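Local coordinates for tailspike protein (Acinetobacter phage vB_ApiP_P1, PDB 6E1R), which probably recognises and hydrolyses the surface polysaccharide of its Acinetobacter host, this chain being the C-terminal body of the trimeric phage spike, at residues A[171-176]-A[202-207]; A[147-152]-A[176-181]; A[386-391]-A[402-407]; A[362-367]-A[390-395]. All blocks are in the same frame, centred on the assembly; numbering follows the deposited sequence.

The four contacts show two places along a parallel beta-helix where neighbouring turns of chain are tied together. Contacts 1 and 2 lie side by side, their centres about 6 Å apart, and share G176; contacts 3 and 4 share A390 and N391, with centres about 9 Å apart, while contacts 1 and 3 are about 41 Å apart between centres. Contact 3 is buried; the other three are partly buried. Contact 4 is mainly a backbone ladder with one asparagine bond at its start, whereas in contacts 1, 2 and 3 side-chain oxygens of S203, D149 and S388 play a larger part. Contacts 3 and 4 also touch a second subunit, but no other chain meets contacts 1 and 2.

Contact 1 of 4, residues A[171-176]-A[202-207]; sequences FKASTG and RSLRYG
Successive coils of the tailspike's parallel beta-helix meet here, S203 and L204 from the turn after strand 199-200 settling against F171, K172 and A173 on strand 169-173. The principle is that a side chain can continue a ladder once the backbone has left it. F171 still exchanges backbone hydrogen bonds with V199 and D201, but at A173 the acceptor is a hydroxyl: A173 N donates to S203 OG over 3.1 Å, with a bent N-H...O angle of 143°. The S203 torsion (chi1 54°) sets OG between its own backbone N and carbonyl carbon, and from there the oxygen reaches back to the earlier coil. It also has a weak hydrogen bond to S227 OG, which would tie it loosely to the turn beyond.

L204 supplies the apolar half of the contact by spreading its two methyls along the strand. Its CD1 lies 3.9 Å from F171 CB and 3.5 Å from F171 O. The other branch, CD2, is 3.6 Å from K172 O and 4.0 Å from A173 CB, so the A173 methyl packs beside leucine while its amide serves serine. The F171 ring leads away from L204 to meet the ring of F200, and it also packs on I152 and A181. Farther on, where the chain leaves strand 169-173, G176 passes close to the same serine residue: G176 CA makes a CA-H...O contact with S203 O at 3.5 Å, the angle at the hydrogen being 142°.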
loop_
_atom_site.group_PDB
_atom_site.type_symbol
_atom_site.label_atom_id
_atom_site.label_comp_id
_atom_site.label_asym_id
_atom_site.label_seq_id
_atom_site.Cartn_x
_atom_site.Cartn_y
_atom_site.Cartn_z
ATOM N N PHE A 171 -9.841 -21.273 17.737
ATOM C CA PHE A 171 -9.283 -21.552 19.053
ATOM C C PHE A 171 -10.216 -20.989 20.113
ATOM O O PHE A 171 -10.528 -19.793 20.099
ATOM C CB PHE A 171 -7.880 -20.957 19.184
ATOM C CG PHE A 171 -6.927 -21.428 18.125
ATOM C CD1 PHE A 171 -6.213 -22.603 18.291
ATOM C CD2 PHE A 171 -6.754 -20.706 16.956
ATOM C CE1 PHE A 171 -5.337 -23.043 17.317
ATOM C CE2 PHE A 171 -5.881 -21.141 15.977
ATOM C CZ PHE A 171 -5.171 -22.311 16.158
ATOM N N LYS A 172 -10.657 -21.849 21.029
ATOM C CA LYS A 172 -11.576 -21.470 22.093
ATOM C C LYS A 172 -10.989 -21.881 23.438
ATOM O O LYS A 172 -9.932 -22.513 23.518
ATOM C CB LYS A 172 -12.958 -22.108 21.898
ATOM C CG LYS A 172 -13.628 -21.786 20.575
ATOM C CD LYS A 172 -14.996 -22.445 20.495
ATOM C CE LYS A 172 -15.716 -22.085 19.208
ATOM N NZ LYS A 172 -17.050 -22.740 19.108
ATOM N N ALA A 173 -11.698 -21.514 24.502
ATOM C CA ALA A 173 -11.346 -21.898 25.860
ATOM C C ALA A 173 -12.614 -22.314 26.589
ATOM O O ALA A 173 -13.645 -21.644 26.482
ATOM C CB ALA A 173 -10.652 -20.754 26.610
ATOM N N SER A 174 -12.534 -23.426 27.324
ATOM C CA SER A 174 -13.704 -23.905 28.054
ATOM C C SER A 174 -14.090 -22.940 29.167
ATOM O O SER A 174 -15.279 -22.754 29.451
ATOM C CB SER A 174 -13.441 -25.299 28.619
ATOM O OG SER A 174 -12.542 -25.241 29.712
ATOM N N THR A 175 -13.103 -22.324 29.810
ATOM C CA THR A 175 -13.333 -21.312 30.832
ATOM C C THR A 175 -12.910 -19.955 30.291
ATOM O O THR A 175 -11.787 -19.799 29.799
ATOM C CB THR A 175 -12.566 -21.638 32.114
ATOM O OG1 THR A 175 -12.918 -22.953 32.563
ATOM C CG2 THR A 175 -12.899 -20.629 33.203
ATOM N N GLY A 176 -13.809 -18.979 30.380
ATOM C CA GLY A 176 -13.517 -17.660 29.846
ATOM C C GLY A 176 -12.404 -16.973 30.619
ATOM O O GLY A 176 -12.362 -16.993 31.850
ATOM N N ARG A 202 -13.142 -14.992 21.847
ATOM C CA ARG A 202 -12.924 -14.037 22.925
ATOM C C ARG A 202 -12.833 -14.704 24.290
ATOM O O ARG A 202 -12.430 -14.048 25.256
ATOM C CB ARG A 202 -14.044 -12.997 22.935
ATOM C CG ARG A 202 -13.579 -11.573 23.175
ATOM C CD ARG A 202 -14.767 -10.655 23.398
ATOM N NE ARG A 202 -15.846 -10.912 22.448
ATOM C CZ ARG A 202 -17.122 -10.609 22.667
ATOM N NH1 ARG A 202 -17.486 -10.038 23.808
ATOM N NH2 ARG A 202 -18.038 -10.879 21.746
ATOM N N SER A 203 -13.200 -15.984 24.391
ATOM C CA SER A 203 -13.051 -16.713 25.643
ATOM C C SER A 203 -11.591 -16.894 26.029
ATOM O O SER A 203 -11.293 -17.084 27.213
ATOM C CB SER A 203 -13.737 -18.077 25.541
ATOM O OG SER A 203 -13.267 -18.802 24.417
ATOM N N LEU A 204 -10.682 -16.838 25.060
ATOM C CA LEU A 204 -9.261 -16.949 25.346
ATOM C C LEU A 204 -8.778 -15.740 26.138
ATOM O O LEU A 204 -9.285 -14.625 25.988
ATOM C CB LEU A 204 -8.466 -17.058 24.045
ATOM C CG LEU A 204 -8.635 -18.323 23.205
ATOM C CD1 LEU A 204 -8.018 -18.124 21.827
ATOM C CD2 LEU A 204 -8.017 -19.522 23.906
ATOM N N ARG A 205 -7.783 -15.974 26.997
ATOM C CA ARG A 205 -7.126 -14.861 27.674
ATOM C C ARG A 205 -6.227 -14.094 26.712
ATOM O O ARG A 205 -6.216 -12.857 26.713
ATOM C CB ARG A 205 -6.329 -15.374 28.873
ATOM C CG ARG A 205 -5.615 -14.287 29.655
ATOM C CD ARG A 205 -6.586 -13.248 30.185
ATOM N NE ARG A 205 -5.895 -12.183 30.904
ATOM C CZ ARG A 205 -5.436 -11.075 30.333
ATOM N NH1 ARG A 205 -5.591 -10.888 29.029
ATOM N NH2 ARG A 205 -4.819 -10.155 31.063
ATOM N N TYR A 206 -5.474 -14.812 25.882
ATOM C CA TYR A 206 -4.678 -14.222 24.816
ATOM C C TYR A 206 -4.949 -14.985 23.531
ATOM O O TYR A 206 -4.984 -16.219 23.537
ATOM C CB TYR A 206 -3.180 -14.268 25.140
ATOM C CG TYR A 206 -2.812 -13.660 26.471
ATOM C CD1 TYR A 206 -2.649 -12.289 26.611
ATOM C CD2 TYR A 206 -2.619 -14.461 27.587
ATOM C CE1 TYR A 206 -2.310 -11.733 27.828
ATOM C CE2 TYR A 206 -2.278 -13.915 28.808
ATOM C CZ TYR A 206 -2.126 -12.551 28.923
ATOM O OH TYR A 206 -1.787 -12.007 30.139
ATOM N N GLY A 207 -5.154 -14.256 22.438
ATOM C CA GLY A 207 -5.295 -14.902 21.149
ATOM C C GLY A 207 -4.017 -15.616 20.768
ATOM O O GLY A 207 -4.022 -16.821 20.497
#

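Contact 2 of 4, residues A[147-152]-A[176-181]; sequences TADIPI and GGTATA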
loop_
_atom_site.group_PDB
_atom_site.type_symbol
_atom_site.label_atom_id
_atom_site.label_comp_id
_atom_site.label_asym_id
_atom_site.label_seq_id
_atom_site.Cartn_x
_atom_site.Cartn_y
_atom_site.Cartn_z
ATOM N N THR A 147 -9.419 -26.920 27.557
ATOM C CA THR A 147 -10.187 -27.187 28.764
ATOM C C THR A 147 -9.410 -26.884 30.041
ATOM O O THR A 147 -9.885 -27.212 31.133
ATOM C CB THR A 147 -10.661 -28.643 28.776
ATOM O OG1 THR A 147 -9.536 -29.517 28.626
ATOM C CG2 THR A 147 -11.645 -28.889 27.641
ATOM N N ALA A 148 -8.235 -26.271 29.929
ATOM C CA ALA A 148 -7.451 -25.858 31.082
ATOM C C ALA A 148 -6.786 -24.524 30.772
ATOM O O ALA A 148 -6.830 -24.030 29.642
ATOM C CB ALA A 148 -6.403 -26.911 31.462
ATOM N N ASP A 149 -6.162 -23.935 31.793
ATOM C CA ASP A 149 -5.442 -22.673 31.631
ATOM C C ASP A 149 -4.045 -22.943 31.067
ATOM O O ASP A 149 -3.017 -22.698 31.697
ATOM C CB ASP A 149 -5.376 -21.930 32.959
ATOM C CG ASP A 149 -4.919 -20.494 32.802
ATOM O OD1 ASP A 149 -4.802 -20.028 31.649
ATOM O OD2 ASP A 149 -4.674 -19.833 33.833
ATOM N N ILE A 150 -4.030 -23.460 29.841
ATOM C CA ILE A 150 -2.784 -23.864 29.187
ATOM C C ILE A 150 -2.819 -23.438 27.732
ATOM O O ILE A 150 -3.884 -23.350 27.108
ATOM C CB ILE A 150 -2.559 -25.391 29.273
ATOM C CG1 ILE A 150 -3.819 -26.149 28.843
ATOM C CG2 ILE A 150 -2.141 -25.794 30.678
ATOM C CD1 ILE A 150 -3.793 -26.642 27.411
ATOM N N PRO A 151 -1.647 -23.164 27.160
ATOM C CA PRO A 151 -1.584 -22.885 25.720
ATOM C C PRO A 151 -1.928 -24.130 24.916
ATOM O O PRO A 151 -1.442 -25.225 25.206
ATOM C CB PRO A 151 -0.129 -22.454 25.504
ATOM C CG PRO A 151 0.619 -23.079 26.636
ATOM C CD PRO A 151 -0.326 -23.054 27.802
ATOM N N ILE A 152 -2.786 -23.957 23.907
ATOM C CA ILE A 152 -3.152 -25.075 23.041
ATOM C C ILE A 152 -1.916 -25.617 22.333
ATOM O O ILE A 152 -1.695 -26.832 22.270
ATOM C CB ILE A 152 -4.236 -24.642 22.038
ATOM C CG1 ILE A 152 -5.543 -24.337 22.771
ATOM C CG2 ILE A 152 -4.443 -25.710 20.977
ATOM C CD1 ILE A 152 -6.662 -23.884 21.860
ATOM N N GLY A 176 -13.809 -18.979 30.380
ATOM C CA GLY A 176 -13.517 -17.660 29.846
ATOM C C GLY A 176 -12.404 -16.973 30.619
ATOM O O GLY A 176 -12.362 -16.993 31.850
ATOM N N GLY A 177 -11.491 -16.352 29.876
ATOM C CA GLY A 177 -10.364 -15.670 30.479
ATOM C C GLY A 177 -9.196 -16.556 30.830
ATOM O O GLY A 177 -8.378 -16.179 31.673
ATOM N N THR A 178 -9.090 -17.725 30.206
ATOM C CA THR A 178 -8.006 -18.656 30.468
ATOM C C THR A 178 -7.410 -19.120 29.146
ATOM O O THR A 178 -8.008 -18.954 28.079
ATOM C CB THR A 178 -8.476 -19.872 31.282
ATOM O OG1 THR A 178 -9.531 -20.543 30.581
ATOM C CG2 THR A 178 -8.974 -19.444 32.654
ATOM N N ALA A 179 -6.207 -19.686 29.240
ATOM C CA ALA A 179 -5.541 -20.355 28.129
ATOM C C ALA A 179 -5.212 -19.414 26.976
ATOM O O ALA A 179 -5.492 -18.211 27.032
ATOM C CB ALA A 179 -6.397 -21.517 27.619
ATOM N N THR A 180 -4.607 -19.967 25.928
ATOM C CA THR A 180 -4.258 -19.227 24.725
ATOM C C THR A 180 -3.994 -20.237 23.618
ATOM O O THR A 180 -3.794 -21.426 23.877
ATOM C CB THR A 180 -3.035 -18.325 24.939
ATOM O OG1 THR A 180 -2.735 -17.629 23.723
ATOM C CG2 THR A 180 -1.826 -19.144 25.354
ATOM N N ALA A 181 -3.996 -19.750 22.379
ATOM C CA ALA A 181 -3.716 -20.635 21.256
ATOM C C ALA A 181 -2.233 -20.960 21.141
ATOM O O ALA A 181 -1.877 -22.076 20.746
ATOM C CB ALA A 181 -4.219 -20.014 19.952
#
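With CG anti to its backbone N (chi1 -167°), D149 extends its carboxylate across T178 to the amide of A179, joining two neighbouring coils of the parallel beta-helix just ahead of strand 151-155 and at the start of strand 178-184. The bond from A179 N to D149 OD1 is short and fairly straight, 2.8 Å, and it comes to the anti side of the carboxylate, the donor standing 29° out of its plane. The aspartate passes slantwise over T178, whose CB lies 3.7 Å from D149 OD1. The T178 hydroxyl turns back to the loop before it and bonds to T175 O.

D149 is itself the centre of an inverse gamma turn, closed by a weak bond from I150 N to A148 O. A148 O and I150 O, before and after the turn residue, both lie near A179 CB. A side chain thus bridges the coils where the bent backbone does not yet run as a regular strand.

Beyond it the backbones draw together. P151, lacking an amide hydrogen, contributes carbon contacts: P151 CB lies 3.7 Å from T180 CG2. The other branch of that threonine, OG1, stands anti to the backbone N (chi1 180°) and bonds to Y206 O on the following coil. I152 packs on I144 and A146 of strand 142-146, so its side chain joins neighbouring strands. T180 O has P151 CA as a CA-H...O neighbour at 3.2 Å, and accepts the amide I152 N at 2.7 Å, nearly in line with its C=O bond.

Contact 3 of 4, residues A[386-391]-A[402-407]; sequences ENSIAN and GDIRTL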
loop_
_atom_site.group_PDB
_atom_site.type_symbol
_atom_site.label_atom_id
_atom_site.label_comp_id
_atom_site.label_asym_id
_atom_site.label_seq_id
_atom_site.Cartn_x
_atom_site.Cartn_y
_atom_site.Cartn_z
ATOM N N GLU A 386 4.255 14.530 9.960
ATOM C CA GLU A 386 5.079 14.504 8.757
ATOM C C GLU A 386 4.287 14.936 7.531
ATOM O O GLU A 386 4.845 15.572 6.629
ATOM C CB GLU A 386 5.667 13.108 8.547
ATOM C CG GLU A 386 6.675 13.022 7.412
ATOM C CD GLU A 386 7.933 13.826 7.681
ATOM O OE1 GLU A 386 8.303 13.977 8.864
ATOM O OE2 GLU A 386 8.549 14.311 6.708
ATOM N N ASN A 387 2.999 14.609 7.481
ATOM C CA ASN A 387 2.127 15.041 6.397
ATOM C C ASN A 387 0.681 14.785 6.792
ATOM O O ASN A 387 0.380 13.817 7.496
ATOM C CB ASN A 387 2.459 14.323 5.083
ATOM C CG ASN A 387 2.045 15.121 3.865
ATOM O OD1 ASN A 387 1.131 14.733 3.140
ATOM N ND2 ASN A 387 2.708 16.250 3.640
ATOM N N SER A 388 -0.208 15.667 6.331
ATOM C CA SER A 388 -1.638 15.554 6.618
ATOM C C SER A 388 -2.384 16.123 5.415
ATOM O O SER A 388 -2.547 17.341 5.306
ATOM C CB SER A 388 -2.002 16.287 7.902
ATOM O OG SER A 388 -3.402 16.487 7.998
ATOM N N ILE A 389 -2.832 15.241 4.522
ATOM C CA ILE A 389 -3.421 15.644 3.251
ATOM C C ILE A 389 -4.752 14.933 3.048
ATOM O O ILE A 389 -4.891 13.746 3.366
ATOM C CB ILE A 389 -2.470 15.358 2.070
ATOM C CG1 ILE A 389 -1.912 13.935 2.160
ATOM C CG2 ILE A 389 -1.350 16.389 2.025
ATOM C CD1 ILE A 389 -1.034 13.549 0.987
ATOM N N ALA A 390 -5.731 15.673 2.522
ATOM C CA ALA A 390 -7.023 15.131 2.099
ATOM C C ALA A 390 -7.763 14.429 3.235
ATOM O O ALA A 390 -8.557 13.517 3.002
ATOM C CB ALA A 390 -6.859 14.185 0.906
ATOM N N ASN A 391 -7.524 14.858 4.470
ATOM C CA ASN A 391 -8.215 14.300 5.623
ATOM C C ASN A 391 -9.517 15.049 5.875
ATOM O O ASN A 391 -9.585 16.271 5.720
ATOM C CB ASN A 391 -7.331 14.373 6.868
ATOM C CG ASN A 391 -6.072 13.546 6.737
ATOM O OD1 ASN A 391 -6.122 12.372 6.372
ATOM N ND2 ASN A 391 -4.929 14.158 7.031
ATOM N N GLY A 402 -6.289 21.198 16.398
ATOM C CA GLY A 402 -5.243 22.198 16.551
ATOM C C GLY A 402 -4.941 22.884 15.235
ATOM O O GLY A 402 -5.846 23.315 14.508
ATOM N N ASP A 403 -3.654 22.985 14.914
ATOM C CA ASP A 403 -3.201 23.612 13.681
ATOM C C ASP A 403 -2.999 22.612 12.551
ATOM O O ASP A 403 -2.386 22.960 11.538
ATOM C CB ASP A 403 -1.899 24.380 13.926
ATOM C CG ASP A 403 -2.088 25.570 14.844
ATOM O OD1 ASP A 403 -3.209 26.123 14.881
ATOM O OD2 ASP A 403 -1.114 25.955 15.525
ATOM N N ILE A 404 -3.487 21.384 12.705
ATOM C CA ILE A 404 -3.360 20.374 11.661
ATOM C C ILE A 404 -4.408 20.630 10.587
ATOM O O ILE A 404 -5.577 20.900 10.889
ATOM C CB ILE A 404 -3.493 18.964 12.261
ATOM C CG1 ILE A 404 -2.439 18.754 13.352
ATOM C CG2 ILE A 404 -3.365 17.902 11.177
ATOM C CD1 ILE A 404 -2.558 17.431 14.077
ATOM N N ARG A 405 -3.993 20.542 9.327
ATOM C CA ARG A 405 -4.872 20.879 8.216
ATOM C C ARG A 405 -5.828 19.736 7.901
ATOM O O ARG A 405 -5.446 18.563 7.909
ATOM C CB ARG A 405 -4.051 21.222 6.973
ATOM C CG ARG A 405 -4.784 22.094 5.966
ATOM C CD ARG A 405 -3.885 22.447 4.792
ATOM N NE ARG A 405 -4.481 23.454 3.919
ATOM C CZ ARG A 405 -4.005 23.779 2.721
ATOM N NH1 ARG A 405 -2.925 23.173 2.247
ATOM N NH2 ARG A 405 -4.610 24.708 1.995
ATOM N N THR A 406 -7.080 20.093 7.620
ATOM C CA THR A 406 -8.102 19.169 7.149
ATOM C C THR A 406 -8.825 19.808 5.972
ATOM O O THR A 406 -8.605 20.977 5.641
ATOM C CB THR A 406 -9.109 18.798 8.250
ATOM O OG1 THR A 406 -9.899 19.945 8.588
ATOM C CG2 THR A 406 -8.395 18.287 9.495
ATOM N N LEU A 407 -9.694 19.024 5.330
ATOM C CA LEU A 407 -10.441 19.541 4.187
ATOM C C LEU A 407 -11.372 20.677 4.598
ATOM O O LEU A 407 -11.563 21.636 3.840
ATOM C CB LEU A 407 -11.229 18.412 3.524
ATOM C CG LEU A 407 -10.409 17.380 2.747
ATOM C CD1 LEU A 407 -11.314 16.319 2.141
ATOM C CD2 LEU A 407 -9.577 18.058 1.671
HETATM O O HOH W 1 -6.013 17.558 5.171
#
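S388 OG is held by two bonds, one to each segment: it donates to R405 O at 2.9 Å and accepts from N391 ND2, also at 2.9 Å. Placing OG anti to the backbone N (chi1 164°) aims it at the later segment, where it lies in the plane of the R405 carbonyl. N391 ND2 reaches it within the asparagine amide plane, though the N-H...O angle is only 134°, and has a second partner in F360 O. Against the same hydroxyl rests I404 CG2, at 3.5 Å.

R405 O is shared as well. A water donates to it over 3.0 Å and accepts from N391 N at 3.2 Å, with a weak further bond to S388 O, so polar backbone atoms left at the bend find partners. The bend lies near the C-terminal end of the parallel beta-helix, where strand 385-389 turns toward 392-395 and the segment 402-407, which forms no regular strand, closes over it.

Two residues later the backbones bond directly. L407 N meets N391 O at 2.8 Å, almost in line with the carbonyl (C=O...N angle 179°). The L407 side chain lies beside this bond, with CD2 3.9 Å from A390 CA, and packs on Y355 of the second subunit. The R405 guanidinium leads away from S388, NH1 bonding to N414 OD1 and NH2 to S417 OG of that same neighbouring subunit.

Contact 4 of 4, residues A[362-367]-A[390-395]; sequences GCYGQL and ANHFTL
G362 opens the pairing, its CA making a CA-H...O contact with A390 O at 3.2 Å. At C363 a side chain begins what the backbone then carries on: C363 N donates to N391 OD1 over 2.8 Å, in the plane of that amide carbonyl, while C363 O accepts H392 N at 2.9 Å. On the side of the F393 ring, C363 CB approaches F393 CZ obliquely at 3.8 Å.

The Y364 and H392 side chains run alongside each other in the same direction, each with CG anti to its backbone N (chi1 -175° for the tyrosine). Their rings meet at a slant, planes 40° apart, with Y364 CE2 3.4 Å from H392 CD2. F328 of the second subunit meets both, edge-to-face with the tyrosine, which brings this pair into the trimer interface. G365 links the two strands in both directions, G365 N donating to H392 O and G365 O accepting T394 N. Its backbone angles are ones that call for glycine, and its carbonyl O sits at the edge of the F393 ring, near the ring plane.

Q366 runs out extended from its CG, which lies 3.3 Å from T394 O as the two side chains cross. Last, L367 N donates to T394 O at 2.7 Å. On the face shared with F393, L367 lays CD1 over the ring, 3.9 Å from its centroid and 23° off the normal, a CH-pi contact. Such in-register parallel pairing of strands from successive coils, here Y364 with H392 through L367 with L395, is what builds the walls of a parallel beta-helix.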
loop_
_atom_site.group_PDB
_atom_site.type_symbol
_atom_site.label_atom_id
_atom_site.label_comp_id
_atom_site.label_asym_id
_atom_site.label_seq_id
_atom_site.Cartn_x
_atom_site.Cartn_y
_atom_site.Cartn_z
ATOM N N GLY A 362 -5.704 10.989 3.561
ATOM C CA GLY A 362 -7.049 10.695 3.112
ATOM C C GLY A 362 -7.950 10.044 4.135
ATOM O O GLY A 362 -8.955 9.439 3.755
ATOM N N CYS A 363 -7.636 10.158 5.422
ATOM C CA CYS A 363 -8.473 9.552 6.447
ATOM C C CYS A 363 -9.825 10.261 6.529
ATOM O O CYS A 363 -9.976 11.423 6.143
ATOM C CB CYS A 363 -7.770 9.584 7.802
ATOM S SG CYS A 363 -6.234 8.631 7.853
ATOM N N TYR A 364 -10.814 9.541 7.057
ATOM C CA TYR A 364 -12.195 10.007 7.047
ATOM C C TYR A 364 -12.905 9.513 8.297
ATOM O O TYR A 364 -12.883 8.313 8.589
ATOM C CB TYR A 364 -12.915 9.505 5.788
ATOM C CG TYR A 364 -14.327 10.016 5.608
ATOM C CD1 TYR A 364 -15.405 9.360 6.187
ATOM C CD2 TYR A 364 -14.585 11.141 4.835
ATOM C CE1 TYR A 364 -16.699 9.819 6.017
ATOM C CE2 TYR A 364 -15.874 11.607 4.659
ATOM C CZ TYR A 364 -16.927 10.942 5.251
ATOM O OH TYR A 364 -18.212 11.403 5.076
ATOM N N GLY A 365 -13.525 10.429 9.028
ATOM C CA GLY A 365 -14.296 10.054 10.194
ATOM C C GLY A 365 -14.568 11.250 11.087
ATOM O O GLY A 365 -14.383 12.402 10.694
ATOM N N GLN A 366 -15.006 10.939 12.305
ATOM C CA GLN A 366 -15.367 11.931 13.308
ATOM C C GLN A 366 -14.553 11.676 14.570
ATOM O O GLN A 366 -14.363 10.525 14.973
ATOM C CB GLN A 366 -16.868 11.886 13.612
ATOM C CG GLN A 366 -17.312 12.796 14.743
ATOM C CD GLN A 366 -18.803 12.717 15.000
ATOM O OE1 GLN A 366 -19.271 11.863 15.752
ATOM N NE2 GLN A 366 -19.559 13.614 14.375
ATOM N N LEU A 367 -14.078 12.752 15.195
ATOM C CA LEU A 367 -13.146 12.665 16.312
ATOM C C LEU A 367 -13.794 13.131 17.609
ATOM O O LEU A 367 -14.420 14.196 17.651
ATOM C CB LEU A 367 -11.892 13.493 16.031
ATOM C CG LEU A 367 -11.014 12.995 14.884
ATOM C CD1 LEU A 367 -9.817 13.910 14.687
ATOM C CD2 LEU A 367 -10.566 11.566 15.141
ATOM N N ALA A 390 -5.731 15.673 2.522
ATOM C CA ALA A 390 -7.023 15.131 2.099
ATOM C C ALA A 390 -7.763 14.429 3.235
ATOM O O ALA A 390 -8.557 13.517 3.002
ATOM C CB ALA A 390 -6.859 14.185 0.906
ATOM N N ASN A 391 -7.524 14.858 4.470
ATOM C CA ASN A 391 -8.215 14.300 5.623
ATOM C C ASN A 391 -9.517 15.049 5.875
ATOM O O ASN A 391 -9.585 16.271 5.720
ATOM C CB ASN A 391 -7.331 14.373 6.868
ATOM C CG ASN A 391 -6.072 13.546 6.737
ATOM O OD1 ASN A 391 -6.122 12.372 6.372
ATOM N ND2 ASN A 391 -4.929 14.158 7.031
ATOM N N HIS A 392 -10.550 14.308 6.267
ATOM C CA HIS A 392 -11.813 14.893 6.696
ATOM C C HIS A 392 -12.116 14.411 8.106
ATOM O O HIS A 392 -12.307 13.210 8.328
ATOM C CB HIS A 392 -12.962 14.528 5.755
ATOM C CG HIS A 392 -14.296 15.018 6.229
ATOM N ND1 HIS A 392 -14.579 16.356 6.397
ATOM C CD2 HIS A 392 -15.417 14.348 6.585
ATOM C CE1 HIS A 392 -15.821 16.490 6.830
ATOM N NE2 HIS A 392 -16.352 15.287 6.951
ATOM N N PHE A 393 -12.161 15.345 9.052
ATOM C CA PHE A 393 -12.436 15.038 10.449
ATOM C C PHE A 393 -13.496 15.998 10.963
ATOM O O PHE A 393 -13.297 17.217 10.938
ATOM C CB PHE A 393 -11.166 15.139 11.298
ATOM C CG PHE A 393 -10.216 13.993 11.108
ATOM C CD1 PHE A 393 -10.676 12.687 11.122
ATOM C CD2 PHE A 393 -8.865 14.220 10.912
ATOM C CE1 PHE A 393 -9.804 11.629 10.947
ATOM C CE2 PHE A 393 -7.988 13.167 10.737
ATOM C CZ PHE A 393 -8.459 11.870 10.754
ATOM N N THR A 394 -14.618 15.451 11.416
ATOM C CA THR A 394 -15.626 16.229 12.118
ATOM C C THR A 394 -15.358 16.143 13.613
ATOM O O THR A 394 -15.041 15.071 14.137
ATOM C CB THR A 394 -17.035 15.726 11.801
ATOM O OG1 THR A 394 -16.956 14.451 11.151
ATOM C CG2 THR A 394 -17.755 16.705 10.889
ATOM N N LEU A 395 -15.474 17.275 14.296
ATOM C CA LEU A 395 -15.138 17.363 15.711
ATOM C C LEU A 395 -16.402 17.206 16.548
ATOM O O LEU A 395 -17.327 18.019 16.448
ATOM C CB LEU A 395 -14.443 18.687 16.029
ATOM C CG LEU A 395 -13.084 18.894 15.357
ATOM C CD1 LEU A 395 -12.477 20.227 15.762
ATOM C CD2 LEU A 395 -12.143 17.747 15.690
#